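PDB 1U0M: putative polyketide synthase from Streptomyces coelicolor, which catalyses the iterative condensation of five malonyl-CoA units and the cyclisation of the resulting pentaketide to 1,3,6,8-tetrahydroxynaphthalene, a step in melanin biosynthesis. Local coordinates for residues 24-27 and 28-32; 62-65 and 66-69. All coordinates share one frame; numbering follows the deposited sequence.

Overall arrangement
Running from the N terminus, the chain first leaves strand 22-25 and turns straight into helix 26-37; contact 1 (24-27 with 28-32) is that turn. Helix 43-52 and strand 57-60 follow, the latter pairing antiparallel with strand 22-25, and contact 2 (62-65 with 66-69) then forms the short helical turn that begins at Ile64. The two are in series, so neither nests in nor crosses the other. Their centres lie about 13 Å apart, and they touch: Ile64 CD1 packs 3.9 Å from Ile24 CD1, and Leu32 CD1 also meets Ile64 CD1. Together they join the small two-stranded sheet, helix 26-37 and helix 64-67 within the chalcone synthase-like N-terminal family region.

Contact 1 of 2, residues 24-27 and 28-32; sequences ITME and ETLEL
Thr25 and Glu28 form a capping box where strand 22-25 passes into helix 26-37. Thr25 is the N-cap: its OG1 accepts from Glu28 N at 3.1 Å along a nearly straight bond (N-H...O 165°). That hydroxyl is held between the backbone N and carbonyl carbon (chi1 66°), which turns it back toward the first turn of the helix. The Glu28 side chain completes the box. Its CB lies 3.4 Å from Thr25 OG1, CG continues past the same oxygen, and the chain runs extended to CD, across the threonine side chain at about a right angle. At the tip the carboxylate divides its work: OE2 takes weak hydrogen bonds from Thr25 OG1 at 2.9 Å and from Thr25 N at 3.3 Å, while OE1 rests 3.7 Å from Ile24 CA. Behind the cap the regular helical ladder begins, with Thr29 N donating to Thr25 O and Leu30 N to Met26 O. Glu27 and Glu31, one turn apart, bring their carboxylates to 3.8 Å between the two OE2 atoms, a closeness of like charges that Arg35, in a long, weak ion pair with Glu31 OE1, may partly offset. Met26, Thr29 and Leu30 turn to Ile50 of helix 43-52. On the face toward helix 64-67, Ile24 CD1 meets Leu32 CD1 tip to tip at 4.0 Å, and a water donates to Ile24 O while also hydrogen-bonding Thr29 OG1.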
loop_
_atom_site.group_PDB
_atom_site.type_symbol
_atom_site.label_atom_id
_atom_site.label_comp_id
_atom_site.label_asym_id
_atom_site.label_seq_id
_atom_site.Cartn_x
_atom_site.Cartn_y
_atom_site.Cartn_z
ATOM N N ILE A 24 -18.696 -19.228 13.444
ATOM C CA ILE A 24 -19.156 -20.292 12.570
ATOM C C ILE A 24 -18.234 -21.491 12.800
ATOM O O ILE A 24 -16.997 -21.390 12.701
ATOM C CB ILE A 24 -19.186 -19.882 11.066
ATOM C CG1 ILE A 24 -19.691 -21.066 10.235
ATOM C CG2 ILE A 24 -17.831 -19.396 10.610
ATOM C CD1 ILE A 24 -19.968 -20.757 8.773
ATOM N N THR A 25 -18.860 -22.610 13.160
ATOM C CA THR A 25 -18.152 -23.851 13.440
ATOM C C THR A 25 -17.890 -24.658 12.174
ATOM O O THR A 25 -18.461 -24.401 11.113
ATOM C CB THR A 25 -18.965 -24.760 14.366
ATOM O OG1 THR A 25 -20.138 -25.184 13.662
ATOM C CG2 THR A 25 -19.379 -24.024 15.651
ATOM N N MET A 26 -17.017 -25.641 12.314
ATOM C CA MET A 26 -16.665 -26.542 11.230
ATOM C C MET A 26 -17.924 -27.215 10.707
ATOM O O MET A 26 -18.173 -27.254 9.506
ATOM C CB MET A 26 -15.724 -27.618 11.761
ATOM C CG MET A 26 -15.535 -28.803 10.837
ATOM S SD MET A 26 -14.333 -28.430 9.605
ATOM C CE MET A 26 -15.265 -27.467 8.486
ATOM N N GLU A 27 -18.701 -27.756 11.637
ATOM C CA GLU A 27 -19.931 -28.461 11.322
ATOM C C GLU A 27 -20.870 -27.598 10.500
ATOM O O GLU A 27 -21.395 -28.045 9.483
ATOM C CB GLU A 27 -20.639 -28.904 12.612
ATOM C CG GLU A 27 -21.250 -30.301 12.508
ATOM C CD GLU A 27 -22.536 -30.465 13.312
ATOM O OE1 GLU A 27 -22.524 -30.186 14.532
ATOM O OE2 GLU A 27 -23.561 -30.884 12.718
ATOM N N GLU A 28 -21.080 -26.363 10.953
ATOM C CA GLU A 28 -21.956 -25.426 10.260
ATOM C C GLU A 28 -21.480 -25.174 8.844
ATOM O O GLU A 28 -22.287 -25.144 7.908
ATOM C CB GLU A 28 -22.012 -24.093 11.000
ATOM C CG GLU A 28 -22.672 -24.148 12.358
ATOM C CD GLU A 28 -22.347 -22.914 13.168
ATOM O OE1 GLU A 28 -22.498 -21.796 12.629
ATOM O OE2 GLU A 28 -21.941 -23.057 14.339
ATOM N N THR A 29 -20.172 -24.982 8.699
ATOM C CA THR A 29 -19.583 -24.728 7.387
ATOM C C THR A 29 -19.946 -25.854 6.437
ATOM O O THR A 29 -20.365 -25.607 5.302
ATOM C CB THR A 29 -18.038 -24.623 7.447
ATOM O OG1 THR A 29 -17.656 -23.466 8.202
ATOM C CG2 THR A 29 -17.465 -24.499 6.051
ATOM N N LEU A 30 -19.797 -27.091 6.913
ATOM C CA LEU A 30 -20.109 -28.265 6.100
ATOM C C LEU A 30 -21.573 -28.300 5.698
ATOM O O LEU A 30 -21.888 -28.622 4.558
ATOM C CB LEU A 30 -19.743 -29.549 6.856
ATOM C CG LEU A 30 -18.341 -30.117 6.590
ATOM C CD1 LEU A 30 -17.323 -29.016 6.648
ATOM C CD2 LEU A 30 -18.008 -31.214 7.594
ATOM N N GLU A 31 -22.465 -27.979 6.634
ATOM C CA GLU A 31 -23.901 -27.975 6.342
ATOM C C GLU A 31 -24.218 -27.007 5.214
ATOM O O GLU A 31 -24.815 -27.386 4.206
ATOM C CB GLU A 31 -24.707 -27.562 7.573
ATOM C CG GLU A 31 -24.478 -28.435 8.783
ATOM C CD GLU A 31 -25.214 -27.923 10.011
ATOM O OE1 GLU A 31 -26.460 -27.800 9.943
ATOM O OE2 GLU A 31 -24.545 -27.644 11.038
ATOM N N LEU A 32 -23.818 -25.750 5.399
ATOM C CA LEU A 32 -24.053 -24.708 4.405
ATOM C C LEU A 32 -23.491 -25.156 3.060
ATOM O O LEU A 32 -24.205 -25.185 2.058
ATOM C CB LEU A 32 -23.391 -23.383 4.834
ATOM C CG LEU A 32 -23.708 -22.813 6.221
ATOM C CD1 LEU A 32 -23.088 -21.456 6.357
ATOM C CD2 LEU A 32 -25.200 -22.707 6.427
HETATM O O HOH W 1 -15.884 -22.467 10.328
#

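Contact 2 of 2, residues 62-65 and 66-69; sequences QPIE and DTLE
Ile64, in the short helix that starts after Pro63, and Leu68, four residues on, make the tightly packed side of this contact, with Pro63 at the N-cap position. Leu68 N donates to Ile64 O at 3.1 Å, a bent bond (N-H...O 139°) with the donor tilted from the carbonyl plane. Beside it the two side chains cross at a slant. Ile64 sends CG1 anti to its own amide nitrogen (chi1 -177°), which sets CG1 4.0 Å from Leu68 CD1, and the turn at chi2 (65°) brings Ile64 CD1 to 4.0 Å from Leu68 CG. Leu68 also packs against Leu32 and touches Arg36, both of helix 26-37. An alanine in place of Leu68 is likely to leave Ile64 CG1 and CD1 without their apolar neighbour and to open a gap toward Leu32 and Arg36. Asp66 OD2 makes a short approach to the proline ring, 3.0 Å from Pro63 CD. The loose side lies around Gln62, whose OE1 comes no closer than 4.0 Å to Asp66 CB, and is filled in by waters. One accepts from Glu65 O's side of the chain nothing but donates to Glu65 O at 2.9 Å; its approach to Glu69 OE1 is suspiciously short and doubtful. Gln62 NE2 donates to another water, which lies 3.2 Å from Glu69 O.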
loop_
_atom_site.group_PDB
_atom_site.type_symbol
_atom_site.label_atom_id
_atom_site.label_comp_id
_atom_site.label_asym_id
_atom_site.label_seq_id
_atom_site.Cartn_x
_atom_site.Cartn_y
_atom_site.Cartn_z
ATOM N N GLN A 62 -20.345 -9.890 10.557
ATOM C CA GLN A 62 -21.803 -9.841 10.419
ATOM C C GLN A 62 -22.418 -11.218 10.696
ATOM O O GLN A 62 -21.748 -12.234 10.571
ATOM C CB GLN A 62 -22.214 -9.452 9.006
ATOM C CG GLN A 62 -21.501 -8.290 8.359
ATOM C CD GLN A 62 -21.960 -8.134 6.928
ATOM O OE1 GLN A 62 -22.975 -7.500 6.661
ATOM N NE2 GLN A 62 -21.240 -8.748 6.001
ATOM N N PRO A 63 -23.715 -11.266 11.045
ATOM C CA PRO A 63 -24.349 -12.559 11.314
ATOM C C PRO A 63 -24.143 -13.411 10.065
ATOM O O PRO A 63 -23.937 -12.867 8.985
ATOM C CB PRO A 63 -25.812 -12.189 11.528
ATOM C CG PRO A 63 -25.722 -10.726 12.069
ATOM C CD PRO A 63 -24.692 -10.160 11.139
ATOM N N ILE A 64 -24.212 -14.733 10.199
ATOM C CA ILE A 64 -23.984 -15.604 9.045
ATOM C C ILE A 64 -24.960 -15.372 7.893
ATOM O O ILE A 64 -24.559 -15.420 6.732
ATOM C CB ILE A 64 -24.005 -17.111 9.456
ATOM C CG1 ILE A 64 -23.689 -17.992 8.245
ATOM C CG2 ILE A 64 -25.365 -17.486 10.040
ATOM C CD1 ILE A 64 -22.288 -17.827 7.686
ATOM N N GLU A 65 -26.231 -15.109 8.199
ATOM C CA GLU A 65 -27.217 -14.890 7.137
ATOM C C GLU A 65 -26.923 -13.635 6.306
ATOM O O GLU A 65 -27.289 -13.570 5.132
ATOM C CB GLU A 65 -28.634 -14.769 7.703
ATOM C CG GLU A 65 -29.068 -15.895 8.612
ATOM C CD GLU A 65 -28.589 -15.711 10.040
ATOM O OE1 GLU A 65 -28.984 -16.525 10.894
ATOM O OE2 GLU A 65 -27.824 -14.760 10.315
ATOM N N ASP A 66 -26.274 -12.640 6.914
ATOM C CA ASP A 66 -25.952 -11.410 6.192
ATOM C C ASP A 66 -24.656 -11.578 5.397
ATOM O O ASP A 66 -24.535 -11.059 4.294
ATOM C CB ASP A 66 -25.804 -10.225 7.148
ATOM C CG ASP A 66 -27.060 -9.951 7.954
ATOM O OD1 ASP A 66 -28.156 -9.851 7.371
ATOM O OD2 ASP A 66 -26.952 -9.821 9.185
ATOM N N THR A 67 -23.690 -12.307 5.951
ATOM C CA THR A 67 -22.430 -12.507 5.246
ATOM C C THR A 67 -22.586 -13.410 4.035
ATOM O O THR A 67 -21.784 -13.343 3.107
ATOM C CB THR A 67 -21.318 -13.055 6.178
ATOM O OG1 THR A 67 -20.577 -14.084 5.505
ATOM C CG2 THR A 67 -21.877 -13.573 7.412
ATOM N N LEU A 68 -23.626 -14.242 4.035
ATOM C CA LEU A 68 -23.887 -15.138 2.905
ATOM C C LEU A 68 -24.523 -14.370 1.741
ATOM O O LEU A 68 -24.454 -14.778 0.579
ATOM C CB LEU A 68 -24.799 -16.278 3.335
ATOM C CG LEU A 68 -24.226 -17.389 4.220
ATOM C CD1 LEU A 68 -25.361 -18.339 4.601
ATOM C CD2 LEU A 68 -23.122 -18.147 3.492
ATOM N N GLU A 69 -25.139 -13.242 2.065
ATOM C CA GLU A 69 -25.771 -12.400 1.060
ATOM C C GLU A 69 -24.737 -11.455 0.461
ATOM O O GLU A 69 -23.764 -11.072 1.118
ATOM C CB GLU A 69 -26.896 -11.568 1.688
ATOM C CG GLU A 69 -28.019 -12.384 2.289
ATOM C CD GLU A 69 -28.745 -13.234 1.256
ATOM O OE1 GLU A 69 -29.605 -14.056 1.651
ATOM O OE2 GLU A 69 -28.460 -13.076 0.050
HETATM O O HOH W 2 -22.105 -9.217 3.075
HETATM O O HOH W 3 -28.842 -15.436 3.609
#